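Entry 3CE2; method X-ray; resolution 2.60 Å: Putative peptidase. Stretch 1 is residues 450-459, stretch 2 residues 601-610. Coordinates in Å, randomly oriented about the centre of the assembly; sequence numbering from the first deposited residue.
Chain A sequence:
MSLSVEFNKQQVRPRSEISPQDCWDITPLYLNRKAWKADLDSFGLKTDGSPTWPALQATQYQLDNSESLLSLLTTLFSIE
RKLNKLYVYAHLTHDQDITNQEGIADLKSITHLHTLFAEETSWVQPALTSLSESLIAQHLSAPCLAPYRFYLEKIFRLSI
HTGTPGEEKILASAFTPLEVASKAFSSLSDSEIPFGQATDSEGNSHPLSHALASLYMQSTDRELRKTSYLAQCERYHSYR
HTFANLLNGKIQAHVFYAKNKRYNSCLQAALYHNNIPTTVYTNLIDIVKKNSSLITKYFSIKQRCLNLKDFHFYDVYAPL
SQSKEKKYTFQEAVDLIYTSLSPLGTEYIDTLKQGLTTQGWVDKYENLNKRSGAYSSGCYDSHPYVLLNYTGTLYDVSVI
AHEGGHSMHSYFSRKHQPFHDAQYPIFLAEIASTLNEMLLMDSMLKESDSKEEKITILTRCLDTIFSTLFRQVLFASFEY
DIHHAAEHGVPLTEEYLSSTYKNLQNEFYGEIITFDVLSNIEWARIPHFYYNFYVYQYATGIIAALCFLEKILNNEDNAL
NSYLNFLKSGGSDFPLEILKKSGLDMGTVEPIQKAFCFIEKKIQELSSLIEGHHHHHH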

# COMPACT_ATOMS: atom_id res chain seq x y z
N SER A 450 -15.07 -25.88 15.05
CA SER A 450 -13.97 -26.71 14.53
C SER A 450 -12.57 -26.23 14.92
O SER A 450 -12.22 -25.07 14.73
CB SER A 450 -14.06 -26.81 13.01
OG SER A 450 -12.87 -27.35 12.48
N LYS A 451 -11.77 -27.14 15.45
CA LYS A 451 -10.42 -26.83 15.85
C LYS A 451 -9.49 -26.72 14.63
O LYS A 451 -8.59 -25.88 14.61
CB LYS A 451 -9.93 -27.92 16.81
CG LYS A 451 -8.53 -27.72 17.38
CD LYS A 451 -7.97 -29.05 17.89
CE LYS A 451 -6.45 -29.02 17.94
NZ LYS A 451 -5.83 -30.37 17.95
N GLU A 452 -9.71 -27.54 13.61
CA GLU A 452 -8.87 -27.47 12.42
C GLU A 452 -9.02 -26.10 11.77
O GLU A 452 -8.06 -25.51 11.27
CB GLU A 452 -9.18 -28.59 11.42
CG GLU A 452 -8.56 -29.96 11.80
CD GLU A 452 -7.02 -30.02 11.64
OE1 GLU A 452 -6.52 -29.88 10.49
OE2 GLU A 452 -6.31 -30.23 12.66
N GLU A 453 -10.24 -25.58 11.80
CA GLU A 453 -10.51 -24.26 11.26
C GLU A 453 -9.74 -23.22 12.07
O GLU A 453 -8.94 -22.46 11.54
CB GLU A 453 -12.00 -24.00 11.34
CG GLU A 453 -12.54 -23.01 10.35
CD GLU A 453 -14.04 -22.75 10.56
OE1 GLU A 453 -14.61 -21.90 9.83
OE2 GLU A 453 -14.63 -23.39 11.46
N LYS A 454 -9.99 -23.20 13.37
CA LYS A 454 -9.29 -22.29 14.25
C LYS A 454 -7.79 -22.22 13.97
O LYS A 454 -7.19 -21.14 13.97
CB LYS A 454 -9.51 -22.68 15.71
CG LYS A 454 -10.94 -22.49 16.18
CD LYS A 454 -11.00 -22.51 17.71
CE LYS A 454 -12.42 -22.36 18.22
NZ LYS A 454 -12.44 -21.57 19.49
N ILE A 455 -7.17 -23.36 13.72
CA ILE A 455 -5.74 -23.35 13.45
C ILE A 455 -5.52 -22.72 12.09
O ILE A 455 -4.66 -21.85 11.94
CB ILE A 455 -5.14 -24.76 13.52
CG1 ILE A 455 -5.24 -25.26 14.96
CG2 ILE A 455 -3.68 -24.74 13.08
CD1 ILE A 455 -4.84 -26.72 15.15
N THR A 456 -6.33 -23.11 11.11
CA THR A 456 -6.25 -22.52 9.79
C THR A 456 -6.32 -21.00 9.89
O THR A 456 -5.44 -20.31 9.40
CB THR A 456 -7.32 -23.11 8.86
OG1 THR A 456 -6.89 -24.41 8.44
CG2 THR A 456 -7.49 -22.27 7.60
N ILE A 457 -7.35 -20.49 10.55
CA ILE A 457 -7.53 -19.04 10.69
C ILE A 457 -6.39 -18.38 11.45
O ILE A 457 -5.86 -17.36 11.03
CB ILE A 457 -8.81 -18.72 11.42
CG1 ILE A 457 -10.00 -19.18 10.59
CG2 ILE A 457 -8.90 -17.24 11.71
CD1 ILE A 457 -11.25 -19.31 11.40
N LEU A 458 -6.01 -18.96 12.58
CA LEU A 458 -4.95 -18.36 13.37
C LEU A 458 -3.67 -18.32 12.58
O LEU A 458 -2.86 -17.41 12.71
CB LEU A 458 -4.75 -19.15 14.65
CG LEU A 458 -5.74 -18.79 15.75
CD1 LEU A 458 -6.00 -19.99 16.63
CD2 LEU A 458 -5.21 -17.60 16.57
N THR A 459 -3.48 -19.34 11.75
CA THR A 459 -2.23 -19.47 11.04
C THR A 459 -2.13 -18.41 9.94
O THR A 459 -1.08 -17.80 9.75
CB THR A 459 -2.05 -20.90 10.51
OG1 THR A 459 -1.72 -21.76 11.61
CG2 THR A 459 -0.92 -20.95 9.52
N LYS A 601 -1.83 -12.29 22.19
CA LYS A 601 -3.04 -13.00 22.53
C LYS A 601 -3.27 -14.12 21.54
O LYS A 601 -3.68 -15.22 21.91
CB LYS A 601 -4.24 -12.07 22.54
CG LYS A 601 -5.42 -12.70 23.16
CD LYS A 601 -6.69 -12.01 22.77
CE LYS A 601 -7.87 -12.87 23.20
NZ LYS A 601 -9.07 -12.68 22.34
N LYS A 602 -3.01 -13.85 20.27
CA LYS A 602 -3.31 -14.80 19.21
C LYS A 602 -2.31 -15.95 19.26
O LYS A 602 -2.68 -17.11 19.03
CB LYS A 602 -3.25 -14.11 17.85
CG LYS A 602 -4.38 -13.17 17.58
CD LYS A 602 -5.56 -13.87 16.99
CE LYS A 602 -6.74 -12.94 16.85
NZ LYS A 602 -7.46 -12.94 18.14
N ILE A 603 -1.05 -15.65 19.56
CA ILE A 603 -0.05 -16.70 19.68
C ILE A 603 -0.45 -17.66 20.80
O ILE A 603 -0.32 -18.87 20.65
CB ILE A 603 1.36 -16.14 19.94
CG1 ILE A 603 1.84 -15.34 18.73
CG2 ILE A 603 2.34 -17.27 20.24
CD1 ILE A 603 3.21 -14.76 18.89
N GLN A 604 -0.96 -17.11 21.90
CA GLN A 604 -1.39 -17.95 23.03
C GLN A 604 -2.62 -18.77 22.70
O GLN A 604 -2.66 -19.94 23.04
CB GLN A 604 -1.65 -17.12 24.28
CG GLN A 604 -0.39 -16.69 25.01
CD GLN A 604 -0.67 -15.59 26.04
OE1 GLN A 604 0.26 -15.00 26.61
NE2 GLN A 604 -1.95 -15.30 26.28
N GLU A 605 -3.61 -18.19 22.03
CA GLU A 605 -4.75 -19.02 21.59
C GLU A 605 -4.24 -20.22 20.80
O GLU A 605 -4.64 -21.34 21.05
CB GLU A 605 -5.74 -18.26 20.72
CG GLU A 605 -6.48 -17.15 21.42
CD GLU A 605 -7.60 -16.57 20.56
OE1 GLU A 605 -8.12 -17.31 19.69
OE2 GLU A 605 -7.96 -15.38 20.74
N LEU A 606 -3.35 -19.96 19.85
CA LEU A 606 -2.87 -21.00 18.94
C LEU A 606 -2.11 -22.05 19.71
O LEU A 606 -2.28 -23.26 19.50
CB LEU A 606 -1.96 -20.40 17.86
CG LEU A 606 -1.31 -21.45 16.95
CD1 LEU A 606 -2.35 -22.13 16.09
CD2 LEU A 606 -0.24 -20.84 16.06
N SER A 607 -1.26 -21.55 20.60
CA SER A 607 -0.38 -22.38 21.41
C SER A 607 -1.15 -23.40 22.23
O SER A 607 -0.73 -24.53 22.40
CB SER A 607 0.46 -21.51 22.32
OG SER A 607 1.59 -22.22 22.77
N SER A 608 -2.30 -23.02 22.74
CA SER A 608 -3.06 -23.98 23.51
C SER A 608 -4.14 -24.70 22.67
O SER A 608 -5.04 -25.33 23.20
CB SER A 608 -3.63 -23.34 24.77
OG SER A 608 -4.47 -22.25 24.45
N LEU A 609 -4.05 -24.62 21.35
CA LEU A 609 -4.90 -25.47 20.53
C LEU A 609 -4.14 -26.75 20.22
O LEU A 609 -4.73 -27.81 19.98
CB LEU A 609 -5.33 -24.77 19.24
CG LEU A 609 -6.50 -23.80 19.33
CD1 LEU A 609 -6.98 -23.46 17.93
CD2 LEU A 609 -7.63 -24.38 20.14
N ILE A 610 -2.82 -26.66 20.22
CA ILE A 610 -2.01 -27.86 20.12
C ILE A 610 -2.07 -28.70 21.42
O ILE A 610 -1.25 -28.55 22.34
CB ILE A 610 -0.57 -27.50 19.78
CG1 ILE A 610 -0.52 -26.26 18.85
CG2 ILE A 610 0.19 -28.76 19.27
CD1 ILE A 610 -1.32 -26.36 17.53

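No hydrogen bond or salt bridge joins these two stretches, although lysines, glutamates and serines make up half of their twenty residues. The one close approach of polar atoms across the gap, Lys-451 NZ to Leu-609 O at 3.4 Å, has too poor an angle to count as a hydrogen bond; the lysine's CE lies nearer still, 2.9 Å from Leu-609 O, a tight contact for a carbon and an oxygen. The pair illustrates a general principle: distant segments of a chain can be held by packed aliphatic carbon without their polar groups bonding across the gap.

The helices run roughly antiparallel, at 150°, and their axes come no closer than 10.1 Å, a spacing that leaves room for leucine and isoleucine side chains between them. The contact buries 431 Å² in all, and two leucines supply the largest shares. Leu-458 points toward the second helix and lies over its backbone: CD2 is 3.6 Å from Lys-602 O, and CD1 is 4.0 Å from Leu-606 CA. Its CB also meets Leu-606 CD1 at 4.1 Å. Leu-609, just past the end of the second helix, points back toward the first, and its CD1 forms a hub, lying 3.5 Å from Lys-454 CB, 3.8 Å from Leu-458 CD1 and 3.9 Å from Ile-455 CG1. Branched, uncharged leucine suits both positions because its two methyls can touch several neighbours at once.

Ile-455 starts out sideways, yet its end reaches the contact. Its CG2 packs 4.2 Å from Leu-606 CD1, and its CD1 lies 4.3 Å from Ile-610 CD1, so one side chain touches three apolar partners. Lysines contribute carbon as well as charge: Lys-602 CD lies 3.8 Å from Leu-458 CD2, while its NZ is hydrogen-bonded elsewhere in the structure and makes a long salt bridge with Glu-605 OE2 at 3.6 Å. The same carboxylate oxygen receives a weak hydrogen bond from Lys-601 NZ at 3.3 Å, part of a second salt bridge, while Glu-605 CB rests 4.2 Å from Leu-458 CD2.

Several of the other polar side chains bond within their own stretch. Ser-450 OG caps the first helix by accepting from Glu-453 N at 3.2 Å, a role for which a short hydroxyl side chain is well suited. Ser-608 OG donates to Gln-604 O at 3.3 Å where the second helix gives way to the turn that carries Leu-609. Buried Thr-459 likewise satisfies its hydroxyl locally, with OG1 donating to Ile-455 O at 3.0 Å.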